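Local coordinates for protein proline dehydrogenase (Deinococcus radiodurans, PDB 4H6Q) that catalyses the FAD-dependent oxidation of L-proline to (S)-1-pyrroline-5-carboxylate with a quinone as electron acceptor, the first step in breaking proline down to glutamate, at residues V104-D109 with V144-E149; R122-A127 with G132-D137; I188-G193 with R214-Q219. All coordinates share one frame; numbering follows the deposited sequence. Where two conformers were deposited one is given.

Contact 1: V104-D109 with V144-E149; sequences VGQGKD and VDVTLE
Q106 meets V146 and T147 where a loop that follows strand 96-99 of the beta/alpha barrel reaches the first turns of helix 144-158. G105 to K108 form a type II beta turn, closed by K108 N to G105 O, and Q106 stands out from it. Its CG lies anti to the backbone N (chi1 -174°) and the chain runs on straight, an extended reach that carries the amide to the helix. There the two helix residues receive it differently. V146 approaches from the opposite direction, and its CG1 lies 3.5 Å from Q106 NE2 and only slightly farther from CD. T147 crosses the glutamine at about a right angle and offers OG1, which accepts a hydrogen bond from Q106 NE2 at 3.1 Å, almost straight (165°) and close to the amide plane. Neighbours complete the polar network: R143 NH1 binds Q106 OE1, Q150 OE1 takes a bond from NE2, and T147 OG1 is also bonded to R143 O. Both ends of the amide are engaged, which probably fixes its rotation. A water donates to Q106 OE1 at 2.8 Å and, more weakly, to T147 OG1 at 3.3 Å.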
loop_
_atom_site.group_PDB
_atom_site.type_symbol
_atom_site.label_atom_id
_atom_site.label_comp_id
_atom_site.label_asym_id
_atom_site.label_seq_id
_atom_site.Cartn_x
_atom_site.Cartn_y
_atom_site.Cartn_z
ATOM N N VAL A 104 4.367 -6.467 -12.163
ATOM C CA VAL A 104 5.410 -5.950 -13.046
ATOM C C VAL A 104 6.541 -6.947 -13.284
ATOM O O VAL A 104 7.615 -6.593 -13.774
ATOM C CB VAL A 104 5.930 -4.579 -12.558
ATOM C CG1 VAL A 104 4.827 -3.549 -12.689
ATOM C CG2 VAL A 104 6.494 -4.628 -11.131
ATOM N N GLY A 105 6.272 -8.225 -12.968
ATOM C CA GLY A 105 7.149 -9.290 -13.417
ATOM C C GLY A 105 8.013 -10.002 -12.408
ATOM O O GLY A 105 8.885 -10.769 -12.805
ATOM N N GLN A 106 7.794 -9.765 -11.112
ATOM C CA GLN A 106 8.551 -10.458 -10.091
ATOM C C GLN A 106 8.545 -11.960 -10.262
ATOM O O GLN A 106 7.493 -12.560 -10.346
ATOM C CB GLN A 106 7.975 -10.091 -8.721
ATOM C CG GLN A 106 8.803 -10.654 -7.546
ATOM C CD GLN A 106 8.147 -10.363 -6.238
ATOM O OE1 GLN A 106 7.027 -10.839 -5.964
ATOM N NE2 GLN A 106 8.794 -9.556 -5.408
ATOM N N GLY A 107 9.732 -12.552 -10.310
ATOM C CA GLY A 107 9.849 -13.989 -10.458
ATOM C C GLY A 107 10.125 -14.384 -11.886
ATOM O O GLY A 107 10.413 -15.578 -12.116
ATOM N N LYS A 108 10.058 -13.483 -12.850
ATOM C CA LYS A 108 10.364 -13.800 -14.236
ATOM C C LYS A 108 11.725 -13.219 -14.596
ATOM O O LYS A 108 12.072 -12.122 -14.206
ATOM C CB LYS A 108 9.303 -13.179 -15.158
ATOM C CG LYS A 108 7.876 -13.612 -14.819
ATOM C CD LYS A 108 6.841 -12.889 -15.664
ATOM C CE LYS A 108 5.439 -13.310 -15.260
ATOM N NZ LYS A 108 5.175 -14.764 -15.509
ATOM N N ASP A 109 12.492 -13.974 -15.350
ATOM C CA ASP A 109 13.780 -13.529 -15.816
ATOM C C ASP A 109 13.668 -12.896 -17.193
ATOM O O ASP A 109 13.028 -13.445 -18.097
ATOM C CB ASP A 109 14.707 -14.749 -15.930
ATOM C CG ASP A 109 16.086 -14.364 -16.392
ATOM O OD1 ASP A 109 16.977 -14.267 -15.513
ATOM O OD2 ASP A 109 16.259 -14.106 -17.619
ATOM N N VAL A 144 7.322 -13.085 0.120
ATOM C CA VAL A 144 7.926 -12.214 1.159
ATOM C C VAL A 144 9.450 -12.170 1.051
ATOM O O VAL A 144 10.027 -11.069 1.038
ATOM C CB VAL A 144 7.510 -12.660 2.594
ATOM C CG1 VAL A 144 8.248 -11.814 3.636
ATOM C CG2 VAL A 144 5.997 -12.576 2.770
ATOM N N ASP A 145 10.125 -13.320 0.924
ATOM C CA ASP A 145 11.593 -13.297 0.861
ATOM C C ASP A 145 12.103 -12.486 -0.311
ATOM O O ASP A 145 12.973 -11.607 -0.148
ATOM C CB ASP A 145 12.148 -14.740 0.817
ATOM C CG ASP A 145 12.023 -15.435 2.168
ATOM O OD1 ASP A 145 11.471 -16.545 2.265
ATOM O OD2 ASP A 145 12.489 -14.875 3.144
ATOM N N VAL A 146 11.595 -12.756 -1.514
ATOM C CA VAL A 146 12.054 -12.021 -2.680
ATOM C C VAL A 146 11.688 -10.533 -2.597
ATOM O O VAL A 146 12.492 -9.670 -2.956
ATOM C CB VAL A 146 11.555 -12.637 -4.042
ATOM C CG1 VAL A 146 10.024 -12.654 -4.191
ATOM C CG2 VAL A 146 12.159 -11.896 -5.212
ATOM N N THR A 147 10.503 -10.207 -2.094
ATOM C CA THR A 147 10.150 -8.785 -1.957
ATOM C C THR A 147 11.087 -8.078 -0.973
ATOM O O THR A 147 11.517 -6.953 -1.243
ATOM C CB THR A 147 8.691 -8.612 -1.517
ATOM O OG1 THR A 147 7.856 -9.212 -2.519
ATOM C CG2 THR A 147 8.287 -7.151 -1.340
ATOM N N LEU A 148 11.421 -8.698 0.153
ATOM C CA LEU A 148 12.338 -8.065 1.113
ATOM C C LEU A 148 13.785 -7.956 0.602
ATOM O O LEU A 148 14.478 -6.958 0.885
ATOM C CB LEU A 148 12.294 -8.758 2.489
ATOM C CG LEU A 148 10.942 -8.626 3.208
ATOM C CD1 LEU A 148 11.012 -9.309 4.577
ATOM C CD2 LEU A 148 10.423 -7.181 3.348
ATOM N N GLU A 149 14.238 -8.941 -0.172
ATOM C CA GLU A 149 15.529 -8.869 -0.840
ATOM C C GLU A 149 15.557 -7.719 -1.849
ATOM O O GLU A 149 16.498 -6.900 -1.892
ATOM C CB GLU A 149 15.843 -10.174 -1.553
HETATM O O HOH W 1 5.207 -9.236 -4.539
#

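Contact 2: R122-A127 with G132-D137; sequences RIIAKA and GFICLD. With FAD (flavin-adenine dinucleotide), chain C.
I134 points from strand 133-136 at helix 115-129, and its branches show how a barrel strand is fitted to the helix that precedes it. The short segments run at 150° to each other, close to antiparallel, with axes 7.8 Å apart. From I134 CB, which already lies 3.9 Å from I124 CG1, the side chain divides. CG2 takes the place anti to the backbone N and only grazes I124, whereas CG1, beside that N (chi1 -61°), packs on I124 CG1 at 3.7 Å and leans on the CA of the same residue. A bend at chi2 (-56°) brings the tip, CD1, into the angle between two helix side chains one turn apart: it touches I123 CG2 at 3.6 Å and A127 CB at 3.7 Å. The turn between helix and strand is tied by G132 N, which donates to A127 O at 2.7 Å from above the carbonyl plane. A side chain at G132 would run into that same oxygen. At the other end of the strand D137, probably an active-site residue as in related enzymes, brings its CB to 3.3 Å from FAD O4 and also touches the bound tetrahydrofuroic acid. I134 packs against helix 115-129 and touches V97 of strand 96-99, while I124 reaches over to V163 of strand 163-168 and to L154 and F158 of helix 144-158.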
loop_
_atom_site.group_PDB
_atom_site.type_symbol
_atom_site.label_atom_id
_atom_site.label_comp_id
_atom_site.label_asym_id
_atom_site.label_seq_id
_atom_site.Cartn_x
_atom_site.Cartn_y
_atom_site.Cartn_z
ATOM N N ARG A 122 12.618 1.412 -12.846
ATOM C CA ARG A 122 12.124 2.472 -13.739
ATOM C C ARG A 122 11.030 3.288 -13.058
ATOM O O ARG A 122 10.989 4.532 -13.182
ATOM C CB ARG A 122 11.573 1.874 -15.047
ATOM C CG ARG A 122 12.580 1.034 -15.804
ATOM C CD ARG A 122 12.035 0.641 -17.163
ATOM N NE ARG A 122 10.778 -0.099 -17.184
ATOM C CZ ARG A 122 9.638 0.369 -17.726
ATOM N NH1 ARG A 122 9.558 1.588 -18.236
ATOM N NH2 ARG A 122 8.596 -0.389 -17.788
ATOM N N ILE A 123 10.123 2.601 -12.364
ATOM C CA ILE A 123 9.055 3.274 -11.644
ATOM C C ILE A 123 9.613 4.178 -10.527
ATOM O O ILE A 123 9.213 5.358 -10.394
ATOM C CB ILE A 123 8.063 2.233 -11.091
ATOM C CG1 ILE A 123 7.327 1.528 -12.270
ATOM C CG2 ILE A 123 7.093 2.837 -10.058
ATOM C CD1 ILE A 123 6.587 0.241 -11.837
ATOM N N ILE A 124 10.521 3.634 -9.717
ATOM C CA ILE A 124 11.037 4.402 -8.589
ATOM C C ILE A 124 11.889 5.574 -9.089
ATOM O O ILE A 124 11.813 6.681 -8.531
ATOM C CB ILE A 124 11.845 3.515 -7.624
ATOM C CG1 ILE A 124 10.971 2.399 -7.053
ATOM C CG2 ILE A 124 12.481 4.394 -6.492
ATOM C CD1 ILE A 124 11.794 1.260 -6.456
ATOM N N ALA A 125 12.686 5.368 -10.141
ATOM C CA ALA A 125 13.495 6.464 -10.693
ATOM C C ALA A 125 12.588 7.624 -11.115
ATOM O O ALA A 125 12.921 8.786 -10.878
ATOM C CB ALA A 125 14.327 5.946 -11.871
ATOM N N LYS A 126 11.458 7.331 -11.758
ATOM C CA LYS A 126 10.543 8.367 -12.227
ATOM C C LYS A 126 9.896 9.078 -11.039
ATOM O O LYS A 126 9.847 10.340 -10.996
ATOM C CB LYS A 126 9.502 7.800 -13.214
ATOM C CG LYS A 126 8.586 8.826 -13.828
ATOM C CD LYS A 126 9.284 9.964 -14.537
ATOM C CE LYS A 126 9.959 9.490 -15.794
ATOM N NZ LYS A 126 10.283 10.667 -16.614
ATOM N N ALA A 127 9.393 8.328 -10.060
ATOM C CA ALA A 127 8.786 8.955 -8.884
ATOM C C ALA A 127 9.844 9.818 -8.179
ATOM O O ALA A 127 9.544 10.965 -7.807
ATOM C CB ALA A 127 8.212 7.917 -7.923
ATOM N N GLY A 132 9.040 12.033 -5.355
ATOM C CA GLY A 132 8.024 11.087 -4.898
ATOM C C GLY A 132 8.499 9.838 -4.192
ATOM O O GLY A 132 9.685 9.704 -3.767
ATOM N N PHE A 133 7.555 8.884 -4.050
ATOM C CA PHE A 133 7.738 7.728 -3.199
ATOM C C PHE A 133 6.984 6.530 -3.766
ATOM O O PHE A 133 5.810 6.706 -4.206
ATOM C CB PHE A 133 7.218 8.047 -1.781
ATOM C CG PHE A 133 7.400 6.938 -0.784
ATOM C CD1 PHE A 133 8.583 6.818 -0.061
ATOM C CD2 PHE A 133 6.372 6.027 -0.559
ATOM C CE1 PHE A 133 8.717 5.797 0.910
ATOM C CE2 PHE A 133 6.500 5.026 0.381
ATOM C CZ PHE A 133 7.675 4.905 1.106
ATOM N N ILE A 134 7.591 5.339 -3.684
ATOM C CA ILE A 134 6.904 4.107 -4.100
ATOM C C ILE A 134 6.873 3.159 -2.929
ATOM O O ILE A 134 7.921 2.910 -2.308
ATOM C CB ILE A 134 7.694 3.420 -5.245
ATOM C CG1 ILE A 134 7.810 4.317 -6.499
ATOM C CG2 ILE A 134 7.076 2.061 -5.604
ATOM C CD1 ILE A 134 6.421 4.795 -7.073
ATOM N N CYS A 135 5.690 2.596 -2.652
ATOM C CA CYS A 135 5.586 1.491 -1.718
ATOM C C CYS A 135 5.474 0.157 -2.466
ATOM O O CYS A 135 4.644 0.041 -3.386
ATOM C CB CYS A 135 4.373 1.657 -0.780
ATOM S SG CYS A 135 4.225 0.260 0.398
ATOM N N LEU A 136 6.290 -0.825 -2.083
ATOM C CA LEU A 136 6.153 -2.216 -2.549
ATOM C C LEU A 136 5.152 -2.907 -1.624
ATOM O O LEU A 136 5.477 -3.251 -0.468
ATOM C CB LEU A 136 7.503 -2.942 -2.500
ATOM C CG LEU A 136 8.656 -2.143 -3.153
ATOM C CD1 LEU A 136 9.968 -2.875 -2.951
ATOM C CD2 LEU A 136 8.409 -1.867 -4.649
ATOM N N ASP A 137 3.903 -3.096 -2.113
ATOM C CA ASP A 137 2.875 -3.799 -1.326
ATOM C C ASP A 137 3.366 -5.235 -1.023
ATOM O O ASP A 137 4.163 -5.826 -1.768
ATOM C CB ASP A 137 1.585 -3.897 -2.133
ATOM C CG ASP A 137 0.792 -2.611 -2.194
ATOM O OD1 ASP A 137 1.089 -1.623 -1.484
ATOM O OD2 ASP A 137 -0.208 -2.638 -3.006
HETATM P PA FAD C . -10.241 -5.511 10.564
HETATM O O1A FAD C . -9.981 -6.094 11.957
HETATM O O2A FAD C . -10.392 -6.450 9.439
HETATM O O5B FAD C . -11.424 -4.590 10.478
HETATM C C5B FAD C . -11.556 -3.518 11.398
HETATM C C4B FAD C . -12.806 -2.692 11.173
HETATM O O4B FAD C . -12.576 -1.877 10.046
HETATM C C3B FAD C . -14.010 -3.484 10.812
HETATM O O3B FAD C . -14.702 -4.047 11.914
HETATM C C2B FAD C . -14.792 -2.476 10.061
HETATM O O2B FAD C . -15.358 -1.501 10.910
HETATM C C1B FAD C . -13.719 -1.832 9.243
HETATM N N9A FAD C . -13.449 -2.512 7.976
HETATM C C8A FAD C . -12.242 -3.086 7.580
HETATM N N7A FAD C . -12.326 -3.619 6.361
HETATM C C5A FAD C . -13.617 -3.367 5.905
HETATM C C6A FAD C . -14.298 -3.671 4.741
HETATM N N6A FAD C . -13.668 -4.364 3.665
HETATM N N1A FAD C . -15.579 -3.283 4.636
HETATM C C2A FAD C . -16.210 -2.613 5.622
HETATM N N3A FAD C . -15.603 -2.297 6.777
HETATM C C4A FAD C . -14.330 -2.654 6.913
HETATM N N1 FAD C . -2.529 -6.185 3.489
HETATM C C2 FAD C . -1.587 -6.871 2.788
HETATM O O2 FAD C . -1.521 -8.165 2.993
HETATM N N3 FAD C . -0.720 -6.267 1.919
HETATM C C4 FAD C . -0.763 -4.896 1.696
HETATM O O4 FAD C . 0.087 -4.320 0.822
HETATM C C4X FAD C . -1.764 -4.110 2.420
HETATM N N5 FAD C . -1.854 -2.753 2.243
HETATM C C5X FAD C . -2.794 -2.076 2.989
HETATM C C6 FAD C . -2.905 -0.685 2.840
HETATM C C7 FAD C . -3.845 0.039 3.618
HETATM C C7M FAD C . -3.966 1.552 3.458
HETATM C C8 FAD C . -4.660 -0.665 4.537
HETATM C C8M FAD C . -5.665 0.064 5.388
HETATM C C9 FAD C . -4.565 -2.061 4.652
HETATM C C9A FAD C . -3.633 -2.756 3.906
HETATM N N10 FAD C . -3.538 -4.152 4.072
HETATM C C10 FAD C . -2.612 -4.834 3.323
HETATM C "C1'" FAD C . -4.352 -4.879 5.032
HETATM C "C2'" FAD C . -5.565 -5.583 4.510
HETATM O "O2'" FAD C . -6.028 -4.808 3.411
HETATM C "C3'" FAD C . -6.312 -5.719 5.859
HETATM O "O3'" FAD C . -6.176 -6.953 6.499
HETATM C "C4'" FAD C . -7.720 -5.273 5.914
HETATM O "O4'" FAD C . -7.687 -3.940 5.543
HETATM C "C5'" FAD C . -8.227 -5.445 7.338
HETATM O "O5'" FAD C . -8.763 -4.233 7.771
HETATM P P FAD C . -8.409 -3.593 9.185
HETATM O O1P FAD C . -6.914 -3.490 9.615
HETATM O O2P FAD C . -9.325 -2.340 9.214
HETATM O O3P FAD C . -9.124 -4.509 10.305
#

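Contact 3: I188-G193 with R214-Q219; sequences IRMVKG and RRLVFQ. With FAD (flavin-adenine dinucleotide), chain C.
Apolar contact carries most of the meeting between M190 and the helix residues L216 and V217. The methionine chain bends at chi2 (-51°), which brings SD to 3.9 Å from L216 CB. M190 CG lies 3.8 Å from V217 CG2, and the exception is the terminal CE, which approaches the backbone oxygen L216 O. Both helix side chains cross the methionine at a slant.

These contacts seat helix 206-222 on strand 188-191 in a beta-alpha-beta unit that ends in strand 227-230, the repeating element of the barrel. Side chains alternate along the strand: M190 faces the helix, while R189 and V191 turn to the flavin.

V191 makes close van der Waals contact with the flavin: its two methyl groups lie over one face of the isoalloxazine, CG1 near N10 and C9A, CG2 at 3.3 Å from FAD N1.

The polar contacts are spread along FAD. R189 NH2 donates to FAD N5 at 3.1 Å through a bent bond (137°), N5 sitting obliquely to the guanidinium. That group is gripped on several sides, with NE bonded to Q257, NH1 to S98 and NH2 also to D137. A leucine in place of R189 would probably leave flavin N5 without this donor and D137 without one of its cationic partners. Further along, K192 stretches its extended chain beside the pyrophosphate, and NZ donates to FAD O1A at 2.8 Å. D210 and D233 form salt bridges with the same ammonium group and are likely to hold it charged beside the phosphate. Between flavin and pyrophosphate, the ribityl hydroxyl O3' meets G193, whose N and O each make a weak hydrogen bond with it, the one from G193 N to FAD O3' measuring 3.4 Å.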
loop_
_atom_site.group_PDB
_atom_site.type_symbol
_atom_site.label_atom_id
_atom_site.label_comp_id
_atom_site.label_asym_id
_atom_site.label_seq_id
_atom_site.Cartn_x
_atom_site.Cartn_y
_atom_site.Cartn_z
ATOM N N ILE A 188 8.010 1.704 6.571
ATOM C CA ILE A 188 7.203 0.470 6.491
ATOM C C ILE A 188 5.770 0.731 6.906
ATOM O O ILE A 188 5.528 1.375 7.968
ATOM C CB ILE A 188 7.831 -0.668 7.337
ATOM C CG1 ILE A 188 9.250 -0.974 6.867
ATOM C CG2 ILE A 188 6.968 -1.947 7.167
ATOM C CD1 ILE A 188 9.933 -2.168 7.590
ATOM N N ARG A 189 4.830 0.241 6.090
ATOM C CA ARG A 189 3.403 0.203 6.398
ATOM C C ARG A 189 3.097 -1.101 7.157
ATOM O O ARG A 189 3.435 -2.178 6.659
ATOM C CB ARG A 189 2.629 0.229 5.081
ATOM C CG ARG A 189 1.080 0.196 5.289
ATOM C CD ARG A 189 0.338 -0.265 4.017
ATOM N NE ARG A 189 0.582 0.687 2.941
ATOM C CZ ARG A 189 0.645 0.381 1.637
ATOM N NH1 ARG A 189 0.992 1.354 0.779
ATOM N NH2 ARG A 189 0.301 -0.848 1.215
ATOM N N MET A 190 2.513 -1.015 8.346
ATOM C CA MET A 190 2.067 -2.193 9.087
ATOM C C MET A 190 0.607 -2.439 8.779
ATOM O O MET A 190 -0.209 -1.499 8.865
ATOM C CB MET A 190 2.239 -2.003 10.585
ATOM C CG MET A 190 3.685 -1.585 10.980
ATOM S SD MET A 190 4.922 -2.682 10.243
ATOM C CE MET A 190 6.396 -1.854 10.853
ATOM N N VAL A 191 0.284 -3.689 8.385
ATOM C CA VAL A 191 -1.096 -4.078 8.059
ATOM C C VAL A 191 -1.363 -5.379 8.801
ATOM O O VAL A 191 -0.424 -6.036 9.267
ATOM C CB VAL A 191 -1.276 -4.304 6.530
ATOM C CG1 VAL A 191 -0.876 -3.045 5.764
ATOM C CG2 VAL A 191 -0.467 -5.499 6.017
ATOM N N LYS A 192 -2.630 -5.783 8.902
ATOM C CA LYS A 192 -2.971 -7.108 9.464
ATOM C C LYS A 192 -2.620 -8.226 8.477
ATOM O O LYS A 192 -1.918 -9.174 8.854
ATOM C CB LYS A 192 -4.441 -7.147 9.919
ATOM C CG LYS A 192 -4.712 -6.211 11.092
ATOM C CD LYS A 192 -6.114 -6.444 11.683
ATOM C CE LYS A 192 -6.425 -5.322 12.702
ATOM N NZ LYS A 192 -7.641 -5.720 13.511
ATOM N N GLY A 193 -3.105 -8.158 7.250
ATOM C CA GLY A 193 -2.806 -9.161 6.236
ATOM C C GLY A 193 -4.031 -9.527 5.422
ATOM O O GLY A 193 -5.073 -9.814 6.000
ATOM N N ARG A 214 0.274 -4.349 17.078
ATOM C CA ARG A 214 0.826 -3.366 18.002
ATOM C C ARG A 214 2.337 -3.504 18.156
ATOM O O ARG A 214 3.037 -2.493 18.146
ATOM C CB ARG A 214 0.132 -3.455 19.360
ATOM C CG ARG A 214 -1.331 -3.068 19.314
ATOM C CD ARG A 214 -1.978 -3.370 20.669
ATOM N NE ARG A 214 -3.310 -2.796 20.820
ATOM C CZ ARG A 214 -4.414 -3.325 20.329
ATOM N NH1 ARG A 214 -4.354 -4.477 19.650
ATOM N NH2 ARG A 214 -5.586 -2.715 20.559
ATOM N N ARG A 215 2.854 -4.728 18.324
ATOM C CA ARG A 215 4.302 -4.910 18.479
ATOM C C ARG A 215 5.040 -4.360 17.262
ATOM O O ARG A 215 6.072 -3.705 17.410
ATOM C CB ARG A 215 4.664 -6.402 18.718
ATOM C CG ARG A 215 4.127 -6.962 20.022
ATOM C CD ARG A 215 4.724 -8.353 20.315
ATOM N NE ARG A 215 4.143 -9.369 19.442
ATOM C CZ ARG A 215 3.274 -10.298 19.842
ATOM N NH1 ARG A 215 2.907 -10.354 21.123
ATOM N NH2 ARG A 215 2.789 -11.179 18.980
ATOM N N LEU A 216 4.529 -4.609 16.053
ATOM C CA LEU A 216 5.214 -4.123 14.855
ATOM C C LEU A 216 5.272 -2.582 14.843
ATOM O O LEU A 216 6.323 -1.990 14.557
ATOM C CB LEU A 216 4.497 -4.609 13.581
ATOM C CG LEU A 216 4.867 -6.028 13.157
ATOM C CD1 LEU A 216 3.864 -6.470 12.110
ATOM C CD2 LEU A 216 6.308 -6.075 12.588
ATOM N N VAL A 217 4.127 -1.938 15.045
ATOM C CA VAL A 217 4.046 -0.472 15.032
ATOM C C VAL A 217 4.937 0.097 16.128
ATOM O O VAL A 217 5.727 1.019 15.864
ATOM C CB VAL A 217 2.589 -0.003 15.213
ATOM C CG1 VAL A 217 2.514 1.511 15.513
ATOM C CG2 VAL A 217 1.761 -0.336 13.975
ATOM N N PHE A 218 4.811 -0.417 17.351
ATOM C CA PHE A 218 5.511 0.156 18.490
ATOM C C PHE A 218 7.023 -0.026 18.322
ATOM O O PHE A 218 7.816 0.890 18.629
ATOM C CB PHE A 218 5.055 -0.501 19.800
ATOM C CG PHE A 218 3.616 -0.221 20.162
ATOM C CD1 PHE A 218 2.858 0.730 19.470
ATOM C CD2 PHE A 218 3.007 -0.946 21.188
ATOM C CE1 PHE A 218 1.502 0.963 19.833
ATOM C CE2 PHE A 218 1.649 -0.722 21.549
ATOM C CZ PHE A 218 0.907 0.229 20.873
ATOM N N GLN A 219 7.467 -1.182 17.834
ATOM C CA GLN A 219 8.904 -1.411 17.643
ATOM C C GLN A 219 9.459 -0.518 16.530
ATOM O O GLN A 219 10.591 -0.037 16.614
ATOM C CB GLN A 219 9.195 -2.895 17.329
ATOM C CG GLN A 219 9.051 -3.836 18.530
ATOM C CD GLN A 219 10.011 -3.483 19.638
ATOM O OE1 GLN A 219 11.238 -3.473 19.440
ATOM N NE2 GLN A 219 9.467 -3.162 20.807
HETATM P PA FAD C . -10.241 -5.511 10.564
HETATM O O1A FAD C . -9.981 -6.094 11.957
HETATM O O2A FAD C . -10.392 -6.450 9.439
HETATM O O5B FAD C . -11.424 -4.590 10.478
HETATM C C5B FAD C . -11.556 -3.518 11.398
HETATM C C4B FAD C . -12.806 -2.692 11.173
HETATM O O4B FAD C . -12.576 -1.877 10.046
HETATM C C3B FAD C . -14.010 -3.484 10.812
HETATM O O3B FAD C . -14.702 -4.047 11.914
HETATM C C2B FAD C . -14.792 -2.476 10.061
HETATM O O2B FAD C . -15.358 -1.501 10.910
HETATM C C1B FAD C . -13.719 -1.832 9.243
HETATM N N9A FAD C . -13.449 -2.512 7.976
HETATM C C8A FAD C . -12.242 -3.086 7.580
HETATM N N7A FAD C . -12.326 -3.619 6.361
HETATM C C5A FAD C . -13.617 -3.367 5.905
HETATM C C6A FAD C . -14.298 -3.671 4.741
HETATM N N6A FAD C . -13.668 -4.364 3.665
HETATM N N1A FAD C . -15.579 -3.283 4.636
HETATM C C2A FAD C . -16.210 -2.613 5.622
HETATM N N3A FAD C . -15.603 -2.297 6.777
HETATM C C4A FAD C . -14.330 -2.654 6.913
HETATM N N1 FAD C . -2.529 -6.185 3.489
HETATM C C2 FAD C . -1.587 -6.871 2.788
HETATM O O2 FAD C . -1.521 -8.165 2.993
HETATM N N3 FAD C . -0.720 -6.267 1.919
HETATM C C4 FAD C . -0.763 -4.896 1.696
HETATM O O4 FAD C . 0.087 -4.320 0.822
HETATM C C4X FAD C . -1.764 -4.110 2.420
HETATM N N5 FAD C . -1.854 -2.753 2.243
HETATM C C5X FAD C . -2.794 -2.076 2.989
HETATM C C6 FAD C . -2.905 -0.685 2.840
HETATM C C7 FAD C . -3.845 0.039 3.618
HETATM C C7M FAD C . -3.966 1.552 3.458
HETATM C C8 FAD C . -4.660 -0.665 4.537
HETATM C C8M FAD C . -5.665 0.064 5.388
HETATM C C9 FAD C . -4.565 -2.061 4.652
HETATM C C9A FAD C . -3.633 -2.756 3.906
HETATM N N10 FAD C . -3.538 -4.152 4.072
HETATM C C10 FAD C . -2.612 -4.834 3.323
HETATM C "C1'" FAD C . -4.352 -4.879 5.032
HETATM C "C2'" FAD C . -5.565 -5.583 4.510
HETATM O "O2'" FAD C . -6.028 -4.808 3.411
HETATM C "C3'" FAD C . -6.312 -5.719 5.859
HETATM O "O3'" FAD C . -6.176 -6.953 6.499
HETATM C "C4'" FAD C . -7.720 -5.273 5.914
HETATM O "O4'" FAD C . -7.687 -3.940 5.543
HETATM C "C5'" FAD C . -8.227 -5.445 7.338
HETATM O "O5'" FAD C . -8.763 -4.233 7.771
HETATM P P FAD C . -8.409 -3.593 9.185
HETATM O O1P FAD C . -6.914 -3.490 9.615
HETATM O O2P FAD C . -9.325 -2.340 9.214
HETATM O O3P FAD C . -9.124 -4.509 10.305
#

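How the contacts relate
From the N terminus, the chain leaves strand 96-99 and enters the loop 104-109, where contact 1 opens. Before that contact closes on helix 144-158, helix 115-129 and strand 133-136 pass by and form contact 2, which is therefore nested inside it and closes a much tighter loop. The two touch where V104 packs on I123. Contact 3 follows in series and closes its own loop from strand 188-191 to helix 206-222. The strands of contacts 2 and 3 belong to one parallel barrel sheet, and their residues meet beside the flavin, where D137 OD1 forms a salt bridge of 2.9 Å with R189 NH2. Contact 1 stays clear of contact 3, with nearest atoms about 7 Å apart.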